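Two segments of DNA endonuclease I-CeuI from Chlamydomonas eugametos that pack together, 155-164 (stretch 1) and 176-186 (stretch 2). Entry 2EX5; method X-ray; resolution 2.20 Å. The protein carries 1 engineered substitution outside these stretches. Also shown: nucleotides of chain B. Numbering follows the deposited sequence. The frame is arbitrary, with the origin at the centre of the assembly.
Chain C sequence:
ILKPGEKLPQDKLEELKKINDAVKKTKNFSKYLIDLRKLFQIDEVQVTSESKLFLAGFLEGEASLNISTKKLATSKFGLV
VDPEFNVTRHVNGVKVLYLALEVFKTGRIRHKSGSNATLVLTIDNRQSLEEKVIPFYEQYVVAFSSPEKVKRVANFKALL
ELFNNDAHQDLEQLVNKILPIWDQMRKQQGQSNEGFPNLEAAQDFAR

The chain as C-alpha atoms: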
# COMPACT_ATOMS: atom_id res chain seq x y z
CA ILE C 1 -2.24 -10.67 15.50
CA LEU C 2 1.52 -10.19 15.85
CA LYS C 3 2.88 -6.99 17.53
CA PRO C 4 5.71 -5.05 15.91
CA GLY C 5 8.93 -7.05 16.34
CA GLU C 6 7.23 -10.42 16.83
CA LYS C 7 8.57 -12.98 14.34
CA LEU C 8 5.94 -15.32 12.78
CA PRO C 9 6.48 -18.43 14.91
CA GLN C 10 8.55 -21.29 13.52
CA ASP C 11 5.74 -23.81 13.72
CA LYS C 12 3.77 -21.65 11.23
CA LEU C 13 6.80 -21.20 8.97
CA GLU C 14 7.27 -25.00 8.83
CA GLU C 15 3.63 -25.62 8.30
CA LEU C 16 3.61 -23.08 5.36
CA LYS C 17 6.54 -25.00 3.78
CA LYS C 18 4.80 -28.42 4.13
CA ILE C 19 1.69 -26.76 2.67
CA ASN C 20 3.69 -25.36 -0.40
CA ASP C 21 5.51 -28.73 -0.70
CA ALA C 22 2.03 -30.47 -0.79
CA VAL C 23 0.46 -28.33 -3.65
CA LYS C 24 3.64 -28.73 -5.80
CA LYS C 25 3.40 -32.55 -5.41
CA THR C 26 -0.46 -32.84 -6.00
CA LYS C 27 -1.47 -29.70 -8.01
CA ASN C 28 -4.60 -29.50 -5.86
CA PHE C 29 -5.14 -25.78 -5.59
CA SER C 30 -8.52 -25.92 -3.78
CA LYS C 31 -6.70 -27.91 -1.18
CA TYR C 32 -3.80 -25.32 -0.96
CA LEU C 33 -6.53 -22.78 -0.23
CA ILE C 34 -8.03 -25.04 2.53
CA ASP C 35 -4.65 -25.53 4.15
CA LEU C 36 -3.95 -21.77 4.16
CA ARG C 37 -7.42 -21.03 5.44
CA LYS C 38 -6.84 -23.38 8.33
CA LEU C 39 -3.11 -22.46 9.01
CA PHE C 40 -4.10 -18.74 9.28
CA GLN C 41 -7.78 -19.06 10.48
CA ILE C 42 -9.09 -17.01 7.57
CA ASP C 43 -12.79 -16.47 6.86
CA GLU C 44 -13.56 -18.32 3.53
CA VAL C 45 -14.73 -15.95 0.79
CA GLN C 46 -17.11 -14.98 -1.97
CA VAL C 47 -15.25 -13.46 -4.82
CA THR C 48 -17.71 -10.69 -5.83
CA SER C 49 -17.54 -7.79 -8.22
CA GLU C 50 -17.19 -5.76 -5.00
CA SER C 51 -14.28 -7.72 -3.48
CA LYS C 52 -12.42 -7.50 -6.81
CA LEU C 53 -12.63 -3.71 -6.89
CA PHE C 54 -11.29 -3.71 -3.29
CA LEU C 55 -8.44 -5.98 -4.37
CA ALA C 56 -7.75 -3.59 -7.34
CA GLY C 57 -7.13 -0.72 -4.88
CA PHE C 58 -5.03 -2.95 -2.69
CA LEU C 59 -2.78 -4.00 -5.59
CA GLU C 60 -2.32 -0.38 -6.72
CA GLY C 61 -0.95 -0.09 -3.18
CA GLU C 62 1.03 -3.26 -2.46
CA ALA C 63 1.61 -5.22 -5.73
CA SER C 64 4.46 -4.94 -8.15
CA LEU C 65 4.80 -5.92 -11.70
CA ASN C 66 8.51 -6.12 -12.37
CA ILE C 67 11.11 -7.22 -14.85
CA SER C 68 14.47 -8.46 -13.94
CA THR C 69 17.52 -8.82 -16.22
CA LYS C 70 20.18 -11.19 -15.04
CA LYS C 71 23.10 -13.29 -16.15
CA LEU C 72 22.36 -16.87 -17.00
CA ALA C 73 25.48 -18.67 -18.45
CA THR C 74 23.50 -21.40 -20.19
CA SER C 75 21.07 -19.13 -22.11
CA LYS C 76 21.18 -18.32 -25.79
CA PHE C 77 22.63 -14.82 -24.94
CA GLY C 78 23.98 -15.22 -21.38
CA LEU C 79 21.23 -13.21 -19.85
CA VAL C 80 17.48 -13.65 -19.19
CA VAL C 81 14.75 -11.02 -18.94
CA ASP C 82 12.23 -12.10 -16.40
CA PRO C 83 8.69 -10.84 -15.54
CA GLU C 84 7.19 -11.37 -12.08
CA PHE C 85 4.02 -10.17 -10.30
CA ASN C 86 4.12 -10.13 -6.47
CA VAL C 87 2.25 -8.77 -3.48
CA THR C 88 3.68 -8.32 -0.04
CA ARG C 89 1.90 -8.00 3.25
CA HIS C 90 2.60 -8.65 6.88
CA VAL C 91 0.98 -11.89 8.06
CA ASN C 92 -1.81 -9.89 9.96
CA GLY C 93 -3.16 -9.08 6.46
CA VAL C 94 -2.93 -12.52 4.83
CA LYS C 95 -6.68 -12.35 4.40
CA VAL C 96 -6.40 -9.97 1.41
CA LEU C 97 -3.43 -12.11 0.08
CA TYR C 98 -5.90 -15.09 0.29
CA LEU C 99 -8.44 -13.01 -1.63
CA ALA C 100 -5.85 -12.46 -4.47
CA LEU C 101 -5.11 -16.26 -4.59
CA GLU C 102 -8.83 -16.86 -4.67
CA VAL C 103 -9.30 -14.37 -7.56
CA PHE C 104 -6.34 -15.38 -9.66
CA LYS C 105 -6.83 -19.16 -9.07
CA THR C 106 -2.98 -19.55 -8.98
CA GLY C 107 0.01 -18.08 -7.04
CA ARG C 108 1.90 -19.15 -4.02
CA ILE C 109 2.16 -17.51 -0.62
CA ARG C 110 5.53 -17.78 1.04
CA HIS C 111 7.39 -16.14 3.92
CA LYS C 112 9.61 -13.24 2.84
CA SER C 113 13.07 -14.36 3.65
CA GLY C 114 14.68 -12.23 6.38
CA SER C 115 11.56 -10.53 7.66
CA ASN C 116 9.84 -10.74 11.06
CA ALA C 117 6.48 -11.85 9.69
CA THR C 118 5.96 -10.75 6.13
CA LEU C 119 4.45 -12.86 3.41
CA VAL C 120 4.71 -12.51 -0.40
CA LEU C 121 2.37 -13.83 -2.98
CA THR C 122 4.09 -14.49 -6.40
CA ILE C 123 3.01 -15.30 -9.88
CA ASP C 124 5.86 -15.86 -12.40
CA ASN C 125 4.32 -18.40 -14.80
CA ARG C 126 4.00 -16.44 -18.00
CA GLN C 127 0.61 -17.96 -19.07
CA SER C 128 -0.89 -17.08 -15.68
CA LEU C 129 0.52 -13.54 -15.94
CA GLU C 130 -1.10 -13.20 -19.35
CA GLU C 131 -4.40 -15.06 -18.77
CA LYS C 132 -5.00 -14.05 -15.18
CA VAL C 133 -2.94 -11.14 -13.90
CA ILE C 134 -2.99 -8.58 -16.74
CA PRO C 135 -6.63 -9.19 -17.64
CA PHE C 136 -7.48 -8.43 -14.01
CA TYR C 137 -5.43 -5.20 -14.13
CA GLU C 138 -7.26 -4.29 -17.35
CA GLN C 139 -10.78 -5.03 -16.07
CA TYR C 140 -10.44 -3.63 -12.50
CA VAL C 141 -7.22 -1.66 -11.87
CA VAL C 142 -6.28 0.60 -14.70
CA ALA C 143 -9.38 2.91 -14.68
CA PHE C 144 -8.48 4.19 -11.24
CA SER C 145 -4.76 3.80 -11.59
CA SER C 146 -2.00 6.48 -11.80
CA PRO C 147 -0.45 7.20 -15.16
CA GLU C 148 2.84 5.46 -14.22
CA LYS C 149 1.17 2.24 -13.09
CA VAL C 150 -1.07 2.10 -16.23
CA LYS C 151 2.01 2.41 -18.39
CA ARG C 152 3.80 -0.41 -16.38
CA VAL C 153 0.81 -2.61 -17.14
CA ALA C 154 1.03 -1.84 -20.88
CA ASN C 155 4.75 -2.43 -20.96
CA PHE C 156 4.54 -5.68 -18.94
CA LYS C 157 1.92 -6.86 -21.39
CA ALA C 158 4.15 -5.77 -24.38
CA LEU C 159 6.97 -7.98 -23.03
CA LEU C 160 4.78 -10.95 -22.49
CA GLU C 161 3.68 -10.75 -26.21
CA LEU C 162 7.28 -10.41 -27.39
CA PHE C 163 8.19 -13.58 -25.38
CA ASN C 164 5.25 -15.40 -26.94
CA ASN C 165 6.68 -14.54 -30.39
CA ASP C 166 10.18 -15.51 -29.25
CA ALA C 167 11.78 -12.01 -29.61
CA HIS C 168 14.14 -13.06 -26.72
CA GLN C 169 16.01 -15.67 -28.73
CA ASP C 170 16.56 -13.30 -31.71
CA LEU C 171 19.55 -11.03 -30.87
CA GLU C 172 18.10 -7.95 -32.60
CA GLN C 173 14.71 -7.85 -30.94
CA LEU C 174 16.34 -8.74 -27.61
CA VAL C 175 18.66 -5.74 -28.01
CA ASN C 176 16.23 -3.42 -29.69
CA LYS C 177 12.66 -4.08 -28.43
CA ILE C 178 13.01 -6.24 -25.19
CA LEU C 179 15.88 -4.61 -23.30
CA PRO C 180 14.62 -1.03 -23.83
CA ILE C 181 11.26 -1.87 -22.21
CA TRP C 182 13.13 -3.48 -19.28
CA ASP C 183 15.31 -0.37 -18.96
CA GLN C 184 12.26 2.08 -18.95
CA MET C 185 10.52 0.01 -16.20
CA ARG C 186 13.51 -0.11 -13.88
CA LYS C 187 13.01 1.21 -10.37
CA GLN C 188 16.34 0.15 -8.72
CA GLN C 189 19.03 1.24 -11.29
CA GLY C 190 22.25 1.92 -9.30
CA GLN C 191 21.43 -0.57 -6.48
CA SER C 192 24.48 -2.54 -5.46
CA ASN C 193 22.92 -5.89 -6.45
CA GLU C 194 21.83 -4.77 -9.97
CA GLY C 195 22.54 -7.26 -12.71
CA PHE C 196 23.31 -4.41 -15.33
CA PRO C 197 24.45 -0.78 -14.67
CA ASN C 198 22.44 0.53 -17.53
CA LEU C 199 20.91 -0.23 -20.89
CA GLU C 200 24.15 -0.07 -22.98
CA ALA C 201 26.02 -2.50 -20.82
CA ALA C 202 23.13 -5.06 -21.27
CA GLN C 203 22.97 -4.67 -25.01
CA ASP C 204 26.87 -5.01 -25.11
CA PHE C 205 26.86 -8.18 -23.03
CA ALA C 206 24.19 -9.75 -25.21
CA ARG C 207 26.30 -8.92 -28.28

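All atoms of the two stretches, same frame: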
# COMPACT_ATOMS: atom_id res chain seq x y z
N ASN C 155 3.40 -1.93 -20.66
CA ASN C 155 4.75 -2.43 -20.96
C ASN C 155 5.02 -3.88 -20.52
O ASN C 155 5.70 -4.61 -21.24
CB ASN C 155 5.72 -1.56 -20.14
CG ASN C 155 6.12 -0.33 -20.88
OD1 ASN C 155 6.49 0.67 -20.27
ND2 ASN C 155 6.02 -0.39 -22.16
N PHE C 156 4.56 -4.26 -19.32
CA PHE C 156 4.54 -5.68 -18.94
C PHE C 156 3.89 -6.53 -19.98
O PHE C 156 4.42 -7.57 -20.46
CB PHE C 156 3.77 -5.82 -17.57
CG PHE C 156 4.20 -6.98 -16.75
CD1 PHE C 156 3.54 -8.21 -16.82
CD2 PHE C 156 5.26 -6.87 -15.91
CE1 PHE C 156 3.90 -9.26 -16.01
CE2 PHE C 156 5.64 -7.94 -15.10
CZ PHE C 156 4.98 -9.08 -15.13
N LYS C 157 2.70 -6.12 -20.37
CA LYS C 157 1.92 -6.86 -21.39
C LYS C 157 2.68 -6.91 -22.73
O LYS C 157 2.62 -7.95 -23.46
CB LYS C 157 0.53 -6.23 -21.56
CG LYS C 157 -0.39 -6.95 -22.59
CD LYS C 157 -1.67 -6.08 -22.80
CE LYS C 157 -2.83 -6.83 -23.51
NZ LYS C 157 -4.24 -6.05 -23.46
N ALA C 158 3.39 -5.82 -23.08
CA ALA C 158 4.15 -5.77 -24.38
C ALA C 158 5.25 -6.80 -24.36
O ALA C 158 5.47 -7.48 -25.32
CB ALA C 158 4.75 -4.34 -24.59
N LEU C 159 5.89 -6.97 -23.22
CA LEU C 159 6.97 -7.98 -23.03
C LEU C 159 6.48 -9.35 -23.13
O LEU C 159 7.11 -10.17 -23.74
CB LEU C 159 7.58 -7.94 -21.63
CG LEU C 159 8.81 -7.09 -21.43
CD1 LEU C 159 9.89 -7.30 -22.56
CD2 LEU C 159 8.32 -5.74 -21.26
N LEU C 160 5.35 -9.60 -22.48
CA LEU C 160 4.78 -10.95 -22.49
C LEU C 160 4.48 -11.36 -23.94
O LEU C 160 4.67 -12.55 -24.29
CB LEU C 160 3.54 -11.04 -21.56
CG LEU C 160 3.47 -11.49 -20.06
CD1 LEU C 160 4.67 -11.69 -19.31
CD2 LEU C 160 2.45 -10.73 -19.22
N GLU C 161 4.08 -10.41 -24.80
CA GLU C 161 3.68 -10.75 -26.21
C GLU C 161 4.90 -10.97 -27.03
O GLU C 161 4.90 -11.85 -27.84
CB GLU C 161 2.77 -9.68 -26.86
CG GLU C 161 1.54 -9.29 -25.98
CD GLU C 161 0.53 -8.24 -26.65
OE1 GLU C 161 0.65 -7.99 -27.90
OE2 GLU C 161 -0.40 -7.71 -25.93
N LEU C 162 5.93 -10.16 -26.84
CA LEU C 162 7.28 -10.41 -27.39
C LEU C 162 7.79 -11.83 -27.07
O LEU C 162 8.26 -12.52 -27.94
CB LEU C 162 8.29 -9.38 -26.83
CG LEU C 162 8.57 -8.00 -27.48
CD1 LEU C 162 8.70 -8.01 -29.04
CD2 LEU C 162 7.64 -6.88 -27.03
N PHE C 163 7.73 -12.24 -25.79
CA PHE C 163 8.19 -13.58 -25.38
C PHE C 163 7.43 -14.67 -26.05
O PHE C 163 8.03 -15.64 -26.44
CB PHE C 163 8.12 -13.82 -23.85
CG PHE C 163 8.92 -12.85 -23.04
CD1 PHE C 163 10.24 -12.52 -23.40
CD2 PHE C 163 8.40 -12.31 -21.90
CE1 PHE C 163 11.00 -11.65 -22.65
CE2 PHE C 163 9.18 -11.45 -21.16
CZ PHE C 163 10.47 -11.10 -21.54
N ASN C 164 6.10 -14.51 -26.14
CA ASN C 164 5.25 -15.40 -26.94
C ASN C 164 5.62 -15.60 -28.41
O ASN C 164 5.50 -16.72 -28.94
CB ASN C 164 3.87 -14.86 -26.91
CG ASN C 164 3.16 -15.30 -25.73
OD1 ASN C 164 2.18 -14.67 -25.32
ND2 ASN C 164 3.73 -16.31 -25.06
N ASN C 176 16.93 -4.65 -29.27
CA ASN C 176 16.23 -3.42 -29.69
C ASN C 176 14.82 -3.14 -29.21
O ASN C 176 14.51 -1.99 -29.06
CB ASN C 176 16.27 -3.28 -31.20
CG ASN C 176 17.67 -3.07 -31.71
OD1 ASN C 176 18.34 -2.09 -31.37
ND2 ASN C 176 18.12 -3.98 -32.53
N LYS C 177 13.97 -4.16 -29.07
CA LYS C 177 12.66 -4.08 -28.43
C LYS C 177 12.63 -4.55 -26.92
O LYS C 177 12.25 -3.78 -26.06
CB LYS C 177 11.60 -4.74 -29.33
CG LYS C 177 11.09 -3.76 -30.50
CD LYS C 177 10.27 -4.50 -31.63
CE LYS C 177 10.40 -3.89 -33.09
NZ LYS C 177 11.62 -3.00 -33.36
N ILE C 178 13.10 -5.74 -26.57
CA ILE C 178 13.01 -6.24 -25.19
C ILE C 178 13.74 -5.44 -24.10
O ILE C 178 13.13 -4.95 -23.13
CB ILE C 178 13.33 -7.74 -25.12
CG1 ILE C 178 12.27 -8.51 -25.95
CG2 ILE C 178 13.53 -8.21 -23.64
CD1 ILE C 178 12.45 -10.08 -25.88
N LEU C 179 15.04 -5.25 -24.30
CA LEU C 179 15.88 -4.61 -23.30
C LEU C 179 15.47 -3.16 -23.02
O LEU C 179 15.43 -2.71 -21.83
CB LEU C 179 17.36 -4.72 -23.71
CG LEU C 179 18.32 -5.70 -23.05
CD1 LEU C 179 17.66 -6.69 -22.05
CD2 LEU C 179 19.30 -6.41 -24.02
N PRO C 180 15.10 -2.40 -24.08
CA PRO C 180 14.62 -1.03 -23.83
C PRO C 180 13.35 -0.96 -23.01
O PRO C 180 13.20 -0.04 -22.28
CB PRO C 180 14.34 -0.48 -25.26
CG PRO C 180 15.25 -1.23 -26.16
CD PRO C 180 15.18 -2.68 -25.55
N ILE C 181 12.41 -1.88 -23.16
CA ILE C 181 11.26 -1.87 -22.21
C ILE C 181 11.71 -2.18 -20.78
O ILE C 181 11.29 -1.50 -19.84
CB ILE C 181 10.17 -2.94 -22.60
CG1 ILE C 181 9.49 -2.56 -23.92
CG2 ILE C 181 9.20 -3.06 -21.50
CD1 ILE C 181 8.99 -3.84 -24.66
N TRP C 182 12.53 -3.23 -20.61
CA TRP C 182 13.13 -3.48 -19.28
C TRP C 182 13.73 -2.27 -18.62
O TRP C 182 13.48 -1.97 -17.46
CB TRP C 182 14.19 -4.58 -19.38
CG TRP C 182 15.25 -4.53 -18.25
CD1 TRP C 182 15.10 -4.95 -16.98
CD2 TRP C 182 16.62 -4.12 -18.37
NE1 TRP C 182 16.25 -4.71 -16.24
CE2 TRP C 182 17.22 -4.29 -17.12
CE3 TRP C 182 17.39 -3.61 -19.43
CZ2 TRP C 182 18.59 -3.93 -16.87
CZ3 TRP C 182 18.75 -3.30 -19.19
CH2 TRP C 182 19.32 -3.45 -17.93
N ASP C 183 14.58 -1.58 -19.39
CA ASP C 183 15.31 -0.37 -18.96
C ASP C 183 14.35 0.73 -18.50
O ASP C 183 14.56 1.32 -17.48
CB ASP C 183 16.11 0.20 -20.19
CG ASP C 183 16.78 1.54 -19.86
OD1 ASP C 183 17.55 1.56 -18.89
OD2 ASP C 183 16.50 2.54 -20.56
N GLN C 184 13.31 1.03 -19.28
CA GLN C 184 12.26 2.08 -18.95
C GLN C 184 11.47 1.70 -17.68
O GLN C 184 11.05 2.56 -16.88
CB GLN C 184 11.29 2.19 -20.14
CG GLN C 184 11.80 2.97 -21.34
CD GLN C 184 11.27 2.52 -22.72
OE1 GLN C 184 12.03 2.50 -23.72
NE2 GLN C 184 9.96 2.21 -22.80
N MET C 185 11.27 0.40 -17.44
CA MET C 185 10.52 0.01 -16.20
C MET C 185 11.36 -0.15 -14.95
O MET C 185 10.79 -0.44 -13.82
CB MET C 185 9.76 -1.27 -16.42
CG MET C 185 8.93 -1.26 -17.67
SD MET C 185 8.14 -2.84 -17.84
CE MET C 185 7.04 -2.73 -16.36
N ARG C 186 12.69 0.05 -15.09
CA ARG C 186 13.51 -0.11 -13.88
C ARG C 186 13.19 0.81 -12.74
O ARG C 186 12.91 1.97 -12.93
CB ARG C 186 15.00 -0.07 -14.15
CG ARG C 186 15.46 -1.13 -15.08
CD ARG C 186 16.97 -0.98 -15.25
NE ARG C 186 17.71 -1.36 -14.04
CZ ARG C 186 19.02 -1.46 -14.01
NH1 ARG C 186 19.77 -1.12 -15.11
NH2 ARG C 186 19.58 -1.86 -12.88
P DC B 18 12.52 -3.08 -10.54
OP1 DC B 18 13.74 -2.35 -10.91
OP2 DC B 18 11.26 -2.75 -11.22
O5' DC B 18 12.63 -4.64 -10.84
C5' DC B 18 13.78 -5.55 -10.97
C4' DC B 18 14.66 -5.62 -9.73
O4' DC B 18 13.88 -6.03 -8.59
C3' DC B 18 15.77 -6.66 -9.77
O3' DC B 18 16.93 -6.04 -10.33
C2' DC B 18 16.00 -7.13 -8.32
C1' DC B 18 14.60 -6.94 -7.77
N1 DC B 18 13.64 -8.14 -7.46
C2 DC B 18 14.06 -8.98 -6.44
O2 DC B 18 15.16 -8.69 -6.04
N3 DC B 18 13.28 -10.04 -5.99
C4 DC B 18 12.09 -10.20 -6.54
N4 DC B 18 11.39 -11.25 -6.08
C5 DC B 18 11.61 -9.37 -7.61
C6 DC B 18 12.42 -8.34 -8.07

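Two helices of I-CeuI, 155-164 and 176-185, pack nearly antiparallel, with 155° between their N-to-C directions and axes 10.2 Å apart at closest approach. The register sets Asn155 beside Ile181 and Leu159 beside Ile178, their CA atoms 6.7 and 6.6 Å apart. No hydrogen bond crosses the interface; each helix spends its backbone polar groups internally, as in Leu160 N to Phe156 O (3.0 Å) and Asp183 N to Leu179 O (2.8 Å), and what joins the helices is apolar contact. Stretch 2, already helical when it begins, has a wider pi-type turn at 176-178 and kinks at Pro180, whose ring nitrogen has no hydrogen to give to the preceding turn.

Ile181 is the knob: CA-to-CB points toward the first helix, and the side chain sits among Asn155, Ala158, Leu159 and Leu162. Its chi1 m, chi2 t conformation extends Ile181 CD1 to Ala158 CB (4.3 Å) and Leu162 CD2 (4.1 Å), while Ile181 CG2 lies 4.0 Å from Asn155 CB. Ile178 starts sideways, but the same m, t conformation brings its end closer: Ile178 CD1 reaches Phe163 CE1 at 3.9 Å, obliquely to the ring, and Ile178 CG1 lies 4.0 Å from Leu162 CG. Phe163, also sideways at CB, uses chi1 m to bring its ring to this methyl. Leu159 has an off-rotamer chi1 of -94°; its end nonetheless turns inward, with Leu159 CD1 3.9 Å from Ile178 CG2. Leu162 has its CA-to-CB bond toward the partner helix, is m at both chi angles, and bridges Ile178 and Ile181.

Met185 closes the other end. Its chi1 m and chi2 t carry Met185 SD to 3.6 Å from Asn155 CB, a thioether against aliphatic carbon; chi3 p then sets only the direction of CE. Here the backbone nears DNA: Met185 O lies 3.5 Å from OP2 of DC18 of chain B.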